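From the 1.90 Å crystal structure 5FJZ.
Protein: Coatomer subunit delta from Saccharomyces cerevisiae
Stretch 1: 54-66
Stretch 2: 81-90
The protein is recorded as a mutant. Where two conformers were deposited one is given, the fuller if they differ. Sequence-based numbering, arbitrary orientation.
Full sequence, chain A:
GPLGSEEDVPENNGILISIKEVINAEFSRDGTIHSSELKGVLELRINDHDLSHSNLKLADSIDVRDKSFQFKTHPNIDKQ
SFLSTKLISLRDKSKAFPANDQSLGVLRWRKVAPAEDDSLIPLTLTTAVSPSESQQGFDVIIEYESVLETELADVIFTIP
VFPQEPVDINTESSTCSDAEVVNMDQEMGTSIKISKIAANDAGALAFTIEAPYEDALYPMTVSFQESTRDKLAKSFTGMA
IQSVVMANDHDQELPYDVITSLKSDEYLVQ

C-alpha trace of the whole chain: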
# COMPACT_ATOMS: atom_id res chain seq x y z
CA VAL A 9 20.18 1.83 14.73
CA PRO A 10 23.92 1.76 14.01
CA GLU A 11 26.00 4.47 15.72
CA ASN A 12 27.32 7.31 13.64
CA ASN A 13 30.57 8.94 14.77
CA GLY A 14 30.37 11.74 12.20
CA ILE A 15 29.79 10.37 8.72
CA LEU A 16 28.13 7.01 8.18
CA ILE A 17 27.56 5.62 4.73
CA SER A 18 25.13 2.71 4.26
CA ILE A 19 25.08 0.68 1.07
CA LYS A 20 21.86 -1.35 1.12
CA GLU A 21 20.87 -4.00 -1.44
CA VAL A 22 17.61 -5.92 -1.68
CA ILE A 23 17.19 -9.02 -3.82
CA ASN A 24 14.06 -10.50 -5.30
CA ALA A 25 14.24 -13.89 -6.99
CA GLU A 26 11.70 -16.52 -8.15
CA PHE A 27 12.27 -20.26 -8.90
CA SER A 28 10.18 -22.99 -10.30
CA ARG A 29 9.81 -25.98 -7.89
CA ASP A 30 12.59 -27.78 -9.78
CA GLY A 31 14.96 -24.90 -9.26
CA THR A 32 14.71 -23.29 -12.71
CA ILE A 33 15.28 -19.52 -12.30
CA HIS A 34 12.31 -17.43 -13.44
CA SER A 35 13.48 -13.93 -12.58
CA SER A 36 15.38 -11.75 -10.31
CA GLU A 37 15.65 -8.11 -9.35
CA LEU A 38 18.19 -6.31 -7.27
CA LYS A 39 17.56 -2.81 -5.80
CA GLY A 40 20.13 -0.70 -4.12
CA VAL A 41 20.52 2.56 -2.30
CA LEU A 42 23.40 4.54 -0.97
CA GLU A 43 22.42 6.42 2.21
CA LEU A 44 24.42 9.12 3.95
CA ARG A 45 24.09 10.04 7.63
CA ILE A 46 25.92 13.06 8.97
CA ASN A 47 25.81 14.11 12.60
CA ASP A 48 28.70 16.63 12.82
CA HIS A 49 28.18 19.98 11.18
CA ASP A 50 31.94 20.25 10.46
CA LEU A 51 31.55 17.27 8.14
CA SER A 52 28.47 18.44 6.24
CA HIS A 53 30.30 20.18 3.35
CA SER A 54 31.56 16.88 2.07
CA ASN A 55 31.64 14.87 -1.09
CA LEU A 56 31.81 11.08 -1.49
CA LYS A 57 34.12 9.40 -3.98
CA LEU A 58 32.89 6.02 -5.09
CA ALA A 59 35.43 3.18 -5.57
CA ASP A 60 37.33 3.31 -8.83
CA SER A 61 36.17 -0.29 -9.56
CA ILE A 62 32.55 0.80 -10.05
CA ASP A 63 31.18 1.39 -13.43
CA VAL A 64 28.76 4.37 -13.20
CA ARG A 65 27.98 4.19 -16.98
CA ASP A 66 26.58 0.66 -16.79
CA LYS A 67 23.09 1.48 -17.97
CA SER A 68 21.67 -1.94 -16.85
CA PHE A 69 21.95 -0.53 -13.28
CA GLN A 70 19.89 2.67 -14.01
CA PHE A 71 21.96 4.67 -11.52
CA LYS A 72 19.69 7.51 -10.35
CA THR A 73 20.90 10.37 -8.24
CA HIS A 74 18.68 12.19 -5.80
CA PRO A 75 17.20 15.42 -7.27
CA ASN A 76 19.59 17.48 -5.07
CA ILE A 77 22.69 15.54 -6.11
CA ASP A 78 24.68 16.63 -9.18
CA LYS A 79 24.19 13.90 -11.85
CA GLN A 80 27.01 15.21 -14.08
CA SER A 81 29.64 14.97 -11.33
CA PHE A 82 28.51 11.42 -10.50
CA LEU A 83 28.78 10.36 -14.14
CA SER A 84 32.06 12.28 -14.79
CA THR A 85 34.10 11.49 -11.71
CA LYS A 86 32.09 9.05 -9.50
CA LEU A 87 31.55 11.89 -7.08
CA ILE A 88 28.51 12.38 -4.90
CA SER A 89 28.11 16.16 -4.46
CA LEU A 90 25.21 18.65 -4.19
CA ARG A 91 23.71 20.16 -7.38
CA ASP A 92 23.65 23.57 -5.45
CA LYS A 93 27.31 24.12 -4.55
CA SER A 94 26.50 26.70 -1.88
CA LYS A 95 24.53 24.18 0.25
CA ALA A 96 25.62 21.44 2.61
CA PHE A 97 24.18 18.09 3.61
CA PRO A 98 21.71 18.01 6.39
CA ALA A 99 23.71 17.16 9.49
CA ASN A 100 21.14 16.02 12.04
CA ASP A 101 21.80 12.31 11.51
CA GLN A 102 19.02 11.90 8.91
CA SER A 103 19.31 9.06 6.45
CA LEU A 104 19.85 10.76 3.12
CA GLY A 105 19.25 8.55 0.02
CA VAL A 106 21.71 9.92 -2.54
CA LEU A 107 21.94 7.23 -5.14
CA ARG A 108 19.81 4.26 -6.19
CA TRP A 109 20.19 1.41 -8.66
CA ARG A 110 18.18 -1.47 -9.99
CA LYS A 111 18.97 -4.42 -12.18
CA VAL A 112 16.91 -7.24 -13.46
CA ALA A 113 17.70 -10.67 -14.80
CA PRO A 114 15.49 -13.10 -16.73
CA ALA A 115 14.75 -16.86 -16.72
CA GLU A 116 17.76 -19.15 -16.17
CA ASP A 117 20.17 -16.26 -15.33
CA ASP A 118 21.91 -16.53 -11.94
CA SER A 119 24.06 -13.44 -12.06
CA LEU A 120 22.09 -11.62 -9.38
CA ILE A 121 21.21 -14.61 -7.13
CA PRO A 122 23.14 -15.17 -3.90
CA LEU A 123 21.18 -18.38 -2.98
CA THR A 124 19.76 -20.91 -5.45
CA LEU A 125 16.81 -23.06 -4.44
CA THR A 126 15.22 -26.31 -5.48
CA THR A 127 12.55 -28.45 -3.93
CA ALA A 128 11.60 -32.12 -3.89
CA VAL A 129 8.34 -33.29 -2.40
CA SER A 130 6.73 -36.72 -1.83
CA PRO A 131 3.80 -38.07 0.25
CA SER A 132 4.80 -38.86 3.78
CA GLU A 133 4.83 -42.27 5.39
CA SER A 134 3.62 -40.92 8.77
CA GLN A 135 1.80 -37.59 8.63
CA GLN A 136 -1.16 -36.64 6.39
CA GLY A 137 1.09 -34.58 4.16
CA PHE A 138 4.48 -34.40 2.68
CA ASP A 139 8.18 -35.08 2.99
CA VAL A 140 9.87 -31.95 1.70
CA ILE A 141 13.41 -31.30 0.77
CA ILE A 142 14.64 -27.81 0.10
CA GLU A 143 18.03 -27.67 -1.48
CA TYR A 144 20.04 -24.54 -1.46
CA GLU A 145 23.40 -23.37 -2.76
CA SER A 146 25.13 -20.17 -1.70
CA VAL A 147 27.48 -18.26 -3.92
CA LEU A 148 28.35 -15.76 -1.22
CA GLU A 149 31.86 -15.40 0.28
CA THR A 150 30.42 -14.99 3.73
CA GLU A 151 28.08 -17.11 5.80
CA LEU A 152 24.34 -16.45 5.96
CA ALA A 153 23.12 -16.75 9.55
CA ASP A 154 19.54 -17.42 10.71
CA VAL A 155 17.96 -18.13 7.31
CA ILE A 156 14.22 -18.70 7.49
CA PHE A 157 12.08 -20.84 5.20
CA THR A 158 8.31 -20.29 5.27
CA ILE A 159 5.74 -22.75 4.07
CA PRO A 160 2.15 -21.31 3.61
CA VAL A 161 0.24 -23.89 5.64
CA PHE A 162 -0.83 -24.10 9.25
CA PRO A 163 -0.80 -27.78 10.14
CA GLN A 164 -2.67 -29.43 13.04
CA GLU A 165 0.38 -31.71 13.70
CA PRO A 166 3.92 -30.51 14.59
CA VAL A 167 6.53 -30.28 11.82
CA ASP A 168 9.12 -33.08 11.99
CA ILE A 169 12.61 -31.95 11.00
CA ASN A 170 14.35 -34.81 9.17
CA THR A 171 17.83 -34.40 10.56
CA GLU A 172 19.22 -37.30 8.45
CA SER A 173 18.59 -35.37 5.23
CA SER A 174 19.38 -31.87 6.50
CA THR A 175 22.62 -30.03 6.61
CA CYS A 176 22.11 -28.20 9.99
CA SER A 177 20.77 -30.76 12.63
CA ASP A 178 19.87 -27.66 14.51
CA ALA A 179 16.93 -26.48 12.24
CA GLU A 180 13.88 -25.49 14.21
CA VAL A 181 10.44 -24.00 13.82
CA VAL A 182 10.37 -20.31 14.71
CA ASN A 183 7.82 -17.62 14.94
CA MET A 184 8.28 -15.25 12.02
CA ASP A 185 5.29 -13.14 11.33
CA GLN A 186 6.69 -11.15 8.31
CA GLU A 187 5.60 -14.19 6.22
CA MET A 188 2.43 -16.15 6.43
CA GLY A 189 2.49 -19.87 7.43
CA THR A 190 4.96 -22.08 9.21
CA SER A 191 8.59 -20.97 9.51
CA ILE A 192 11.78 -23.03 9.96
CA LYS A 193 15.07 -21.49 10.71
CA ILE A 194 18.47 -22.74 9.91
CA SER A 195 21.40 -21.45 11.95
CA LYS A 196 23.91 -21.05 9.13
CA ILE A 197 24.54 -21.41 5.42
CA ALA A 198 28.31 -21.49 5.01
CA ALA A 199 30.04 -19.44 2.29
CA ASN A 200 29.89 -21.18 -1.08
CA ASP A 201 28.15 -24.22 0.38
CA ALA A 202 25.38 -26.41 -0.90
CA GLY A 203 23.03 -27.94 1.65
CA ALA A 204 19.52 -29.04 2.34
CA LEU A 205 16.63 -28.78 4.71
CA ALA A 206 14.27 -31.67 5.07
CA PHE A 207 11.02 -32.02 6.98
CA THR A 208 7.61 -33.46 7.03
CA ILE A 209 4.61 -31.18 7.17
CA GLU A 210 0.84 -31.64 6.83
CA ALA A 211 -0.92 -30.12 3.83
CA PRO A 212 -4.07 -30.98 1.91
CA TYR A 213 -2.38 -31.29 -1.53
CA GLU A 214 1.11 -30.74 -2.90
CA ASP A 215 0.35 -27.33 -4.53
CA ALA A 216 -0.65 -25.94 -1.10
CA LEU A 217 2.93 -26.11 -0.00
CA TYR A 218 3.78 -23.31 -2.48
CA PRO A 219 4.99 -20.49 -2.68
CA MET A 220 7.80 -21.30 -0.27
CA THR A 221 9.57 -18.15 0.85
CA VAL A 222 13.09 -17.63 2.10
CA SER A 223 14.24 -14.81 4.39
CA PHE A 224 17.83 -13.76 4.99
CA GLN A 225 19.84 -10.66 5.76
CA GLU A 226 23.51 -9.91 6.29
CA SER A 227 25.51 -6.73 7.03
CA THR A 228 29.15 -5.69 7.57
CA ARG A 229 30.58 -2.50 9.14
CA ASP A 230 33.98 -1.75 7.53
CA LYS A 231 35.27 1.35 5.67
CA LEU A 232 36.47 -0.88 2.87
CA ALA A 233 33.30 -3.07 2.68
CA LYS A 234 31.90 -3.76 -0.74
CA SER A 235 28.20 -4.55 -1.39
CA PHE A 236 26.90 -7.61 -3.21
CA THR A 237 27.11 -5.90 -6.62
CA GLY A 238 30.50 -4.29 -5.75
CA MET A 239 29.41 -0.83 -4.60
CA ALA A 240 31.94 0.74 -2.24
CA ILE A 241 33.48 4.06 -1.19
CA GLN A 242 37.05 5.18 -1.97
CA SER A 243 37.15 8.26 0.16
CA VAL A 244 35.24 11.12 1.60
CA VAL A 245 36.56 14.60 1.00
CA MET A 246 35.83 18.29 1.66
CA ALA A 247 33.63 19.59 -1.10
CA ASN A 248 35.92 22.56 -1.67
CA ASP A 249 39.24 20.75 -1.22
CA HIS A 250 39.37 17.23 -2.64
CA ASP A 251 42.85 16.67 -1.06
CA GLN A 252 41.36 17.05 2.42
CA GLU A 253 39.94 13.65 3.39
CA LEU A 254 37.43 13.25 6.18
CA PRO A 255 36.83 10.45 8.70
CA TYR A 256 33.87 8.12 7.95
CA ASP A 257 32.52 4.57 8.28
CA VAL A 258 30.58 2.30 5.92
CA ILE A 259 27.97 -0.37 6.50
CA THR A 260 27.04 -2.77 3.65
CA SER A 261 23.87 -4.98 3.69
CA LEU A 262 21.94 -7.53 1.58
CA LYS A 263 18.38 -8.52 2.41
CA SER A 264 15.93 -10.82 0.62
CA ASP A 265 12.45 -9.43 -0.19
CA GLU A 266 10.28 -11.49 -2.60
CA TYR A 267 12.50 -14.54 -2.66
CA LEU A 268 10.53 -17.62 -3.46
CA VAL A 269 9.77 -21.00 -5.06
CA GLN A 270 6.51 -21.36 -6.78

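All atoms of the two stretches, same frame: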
# COMPACT_ATOMS: atom_id res chain seq x y z
N SER A 54 30.75 18.01 2.45
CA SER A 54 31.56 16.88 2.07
C SER A 54 31.07 16.30 0.77
O SER A 54 29.94 16.56 0.30
CB SER A 54 31.54 15.86 3.20
OG SER A 54 30.19 15.60 3.60
N ASN A 55 31.97 15.58 0.10
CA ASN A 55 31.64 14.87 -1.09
C ASN A 55 32.17 13.46 -1.00
O ASN A 55 33.15 13.18 -0.31
CB ASN A 55 32.28 15.48 -2.35
CG ASN A 55 31.66 16.80 -2.81
OD1 ASN A 55 30.64 17.32 -2.28
ND2 ASN A 55 32.30 17.37 -3.78
N LEU A 56 31.47 12.52 -1.63
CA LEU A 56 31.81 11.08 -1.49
C LEU A 56 32.41 10.66 -2.79
O LEU A 56 31.88 11.00 -3.80
CB LEU A 56 30.53 10.24 -1.32
CG LEU A 56 29.83 10.10 0.03
CD1 LEU A 56 29.94 11.27 0.98
CD2 LEU A 56 28.39 9.63 -0.15
N LYS A 57 33.54 9.94 -2.75
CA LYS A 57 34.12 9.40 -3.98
C LYS A 57 33.85 7.93 -3.98
O LYS A 57 34.24 7.23 -3.07
CB LYS A 57 35.64 9.61 -4.07
CG LYS A 57 36.06 10.95 -4.66
CD LYS A 57 37.59 11.06 -4.74
CE LYS A 57 38.05 12.50 -4.94
NZ LYS A 57 39.46 12.65 -4.50
N LEU A 58 33.15 7.45 -5.01
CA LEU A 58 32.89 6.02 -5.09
C LEU A 58 34.16 5.30 -5.53
O LEU A 58 34.97 5.89 -6.22
CB LEU A 58 31.80 5.78 -6.08
CG LEU A 58 30.44 6.52 -5.87
CD1 LEU A 58 29.40 6.14 -6.83
CD2 LEU A 58 29.89 6.28 -4.49
N ALA A 59 34.25 4.02 -5.20
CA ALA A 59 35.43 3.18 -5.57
C ALA A 59 35.66 3.15 -7.08
O ALA A 59 34.73 3.22 -7.93
CB ALA A 59 35.28 1.75 -5.11
N ASP A 60 36.93 3.19 -7.43
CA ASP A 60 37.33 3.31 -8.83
C ASP A 60 36.84 2.08 -9.60
O ASP A 60 36.63 2.13 -10.84
CB ASP A 60 38.84 3.41 -8.89
CG ASP A 60 39.36 4.80 -8.55
OD1 ASP A 60 38.74 5.78 -9.05
OD2 ASP A 60 40.42 4.91 -7.86
N SER A 61 36.62 0.97 -8.89
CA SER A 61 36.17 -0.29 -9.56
C SER A 61 34.74 -0.27 -10.04
O SER A 61 34.32 -1.18 -10.72
CB SER A 61 36.35 -1.51 -8.64
OG SER A 61 35.68 -1.32 -7.39
N ILE A 62 33.98 0.76 -9.69
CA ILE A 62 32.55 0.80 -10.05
C ILE A 62 32.41 1.37 -11.40
O ILE A 62 32.95 2.47 -11.69
CB ILE A 62 31.73 1.66 -9.09
CG1 ILE A 62 31.79 0.98 -7.74
CG2 ILE A 62 30.28 1.84 -9.55
CD1 ILE A 62 31.72 1.95 -6.61
N ASP A 63 31.55 0.76 -12.17
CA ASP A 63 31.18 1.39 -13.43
C ASP A 63 29.84 2.17 -13.34
O ASP A 63 28.75 1.62 -13.55
CB ASP A 63 30.99 0.29 -14.41
CG ASP A 63 30.72 0.79 -15.80
OD1 ASP A 63 30.77 1.99 -16.12
OD2 ASP A 63 30.46 -0.11 -16.65
N VAL A 64 29.96 3.48 -13.29
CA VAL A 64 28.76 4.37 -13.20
C VAL A 64 28.04 4.61 -14.56
O VAL A 64 26.98 5.22 -14.60
CB VAL A 64 29.15 5.69 -12.54
CG1 VAL A 64 29.74 5.42 -11.17
CG2 VAL A 64 30.16 6.47 -13.39
N ARG A 65 28.64 4.10 -15.66
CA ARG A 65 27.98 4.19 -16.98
C ARG A 65 27.39 2.86 -17.41
O ARG A 65 27.02 2.66 -18.57
CB ARG A 65 28.99 4.73 -17.98
CG ARG A 65 29.25 6.22 -17.64
CD ARG A 65 29.11 7.04 -18.92
NE ARG A 65 29.61 8.41 -18.81
CZ ARG A 65 28.91 9.50 -19.11
NH1 ARG A 65 27.65 9.39 -19.48
NH2 ARG A 65 29.45 10.69 -19.00
N ASP A 66 27.24 1.93 -16.47
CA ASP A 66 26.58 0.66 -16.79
C ASP A 66 25.07 0.97 -16.74
O ASP A 66 24.49 1.09 -15.66
CB ASP A 66 26.93 -0.39 -15.76
CG ASP A 66 26.31 -1.72 -16.05
OD1 ASP A 66 25.41 -1.85 -16.91
OD2 ASP A 66 26.68 -2.71 -15.37
N SER A 81 28.47 15.37 -12.15
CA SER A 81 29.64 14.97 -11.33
C SER A 81 29.68 13.46 -10.97
O SER A 81 30.75 12.88 -10.87
CB SER A 81 29.70 15.72 -10.02
OG SER A 81 29.91 17.08 -10.27
N PHE A 82 28.52 12.86 -10.76
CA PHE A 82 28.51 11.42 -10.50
C PHE A 82 29.00 10.62 -11.73
O PHE A 82 29.87 9.70 -11.66
CB PHE A 82 27.08 11.01 -10.12
CG PHE A 82 26.87 9.54 -10.21
CD1 PHE A 82 27.38 8.70 -9.21
CD2 PHE A 82 26.17 8.99 -11.25
CE1 PHE A 82 27.17 7.32 -9.27
CE2 PHE A 82 25.96 7.62 -11.31
CZ PHE A 82 26.49 6.80 -10.34
N LEU A 83 28.44 11.00 -12.87
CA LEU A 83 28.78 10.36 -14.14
C LEU A 83 30.23 10.63 -14.58
O LEU A 83 30.94 9.71 -15.03
CB LEU A 83 27.85 10.86 -15.24
CG LEU A 83 26.67 10.05 -15.76
CD1 LEU A 83 26.28 8.91 -14.85
CD2 LEU A 83 25.47 10.93 -16.19
N SER A 84 30.70 11.86 -14.38
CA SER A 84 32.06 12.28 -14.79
C SER A 84 33.17 11.76 -13.95
O SER A 84 34.16 11.27 -14.48
CB SER A 84 32.14 13.79 -14.84
OG SER A 84 31.24 14.24 -15.82
N THR A 85 33.01 11.82 -12.64
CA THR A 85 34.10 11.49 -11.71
C THR A 85 33.75 10.56 -10.56
O THR A 85 34.59 10.38 -9.66
CB THR A 85 34.63 12.76 -11.00
OG1 THR A 85 33.73 13.83 -11.26
CG2 THR A 85 36.03 13.14 -11.51
N LYS A 86 32.53 9.99 -10.56
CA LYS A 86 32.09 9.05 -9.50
C LYS A 86 32.00 9.71 -8.17
O LYS A 86 32.38 9.13 -7.15
CB LYS A 86 33.03 7.82 -9.49
CG LYS A 86 33.22 7.21 -10.87
CD LYS A 86 34.04 5.90 -10.86
CE LYS A 86 34.49 5.53 -12.30
NZ LYS A 86 35.06 4.14 -12.35
N LEU A 87 31.58 10.96 -8.22
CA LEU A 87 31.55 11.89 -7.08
C LEU A 87 30.12 12.15 -6.70
O LEU A 87 29.28 12.25 -7.56
CB LEU A 87 32.23 13.19 -7.48
CG LEU A 87 32.66 14.05 -6.31
CD1 LEU A 87 33.78 13.36 -5.51
CD2 LEU A 87 33.09 15.39 -6.90
N ILE A 88 29.82 12.01 -5.42
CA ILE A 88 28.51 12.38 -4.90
C ILE A 88 28.70 13.76 -4.27
O ILE A 88 29.42 13.86 -3.28
CB ILE A 88 28.03 11.37 -3.84
CG1 ILE A 88 27.79 9.97 -4.44
CG2 ILE A 88 26.76 11.81 -3.16
CD1 ILE A 88 26.80 9.91 -5.59
N SER A 89 27.96 14.72 -4.79
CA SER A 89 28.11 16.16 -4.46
C SER A 89 26.77 16.81 -4.70
O SER A 89 25.99 16.35 -5.55
CB SER A 89 29.17 16.80 -5.35
OG SER A 89 28.70 16.93 -6.71
N LEU A 90 26.48 17.91 -3.99
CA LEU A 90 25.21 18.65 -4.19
C LEU A 90 25.14 19.40 -5.51
O LEU A 90 26.14 19.91 -5.99
CB LEU A 90 24.97 19.58 -3.01
CG LEU A 90 24.70 18.82 -1.71
CD1 LEU A 90 24.77 19.76 -0.53
CD2 LEU A 90 23.34 18.15 -1.74

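The contact begins as a short antiparallel ladder and continues as side-chain packing around the bend that follows it; together they bury 801 Å², both sides summed. The ladder is fixed by three backbone hydrogen bonds. L56 pairs with I88 in both directions, L56 N to I88 O at 3.0 Å (angle at hydrogen 162°) and I88 N to L56 O at 2.8 Å (174°), and L58 N donates to K86 O at 2.8 Å (172°). The near-linear angles indicate well-aligned hydrogen bonds. K57 and L87 form the intervening non-hydrogen-bonded pair, with CA atoms 4.7 Å apart.

Side chains sort to the two faces of this ladder. L56 and I88 share one, their CB atoms 3.7 Å apart, and L58 CD2 reaches I88 CG1 at 4.2 Å. On the other, L87 (chi1 t) brings CD1 to within 3.4 Å of K57 CG. The aliphatic stem of K57 therefore serves as packing surface, while its end leads away, which suits a lysine that is partly exposed.

Beyond the ladder, L58 and V64 put neighbouring methyls, L58 CD1 and V64 CG1, against the same CE1–CZ end of the F82 ring. L58 CD1 meets the ring edge, near its plane, 3.5 Å from F82 CE1; V64 CG1 approaches obliquely, 3.6 Å from F82 CZ. V64 itself is a compact bump directed toward stretch 2: CG2 lies 3.7 Å from L83 O, and CG1 lies 3.9 Å from K86 CG. Its branched, apolar shape allows these contacts on several sides, and 95 Å² of the residue is covered.

K86 gives the largest single contribution, with 131 Å² covered. It is the first residue to leave helical geometry after the helix, with positive phi (65°), and its CA-to-CB bond points toward stretch 1. Its chi1 is m and the remaining chi angles are all t, so the chain extends almost fully past A59, with CD 4.0 Å from A59 O. The hollow it enters is made by the type I turn from A59 to I62, closed by I62 N to A59 O at 3.1 Å. There K86 NZ donates to D60 O at 3.0 Å and to I62 O at 2.8 Å. A long, flexible side chain suits this site: its methylenes pass V64 and A59, and the ammonium group at the tip meets the two carbonyls.

At the margin, R65 lays its guanidinium over L83, with L83 CG over one face and 3.9 Å from R65 NH1. Its backbone is steadied by R65 N to D63 OD1, 3.0 Å.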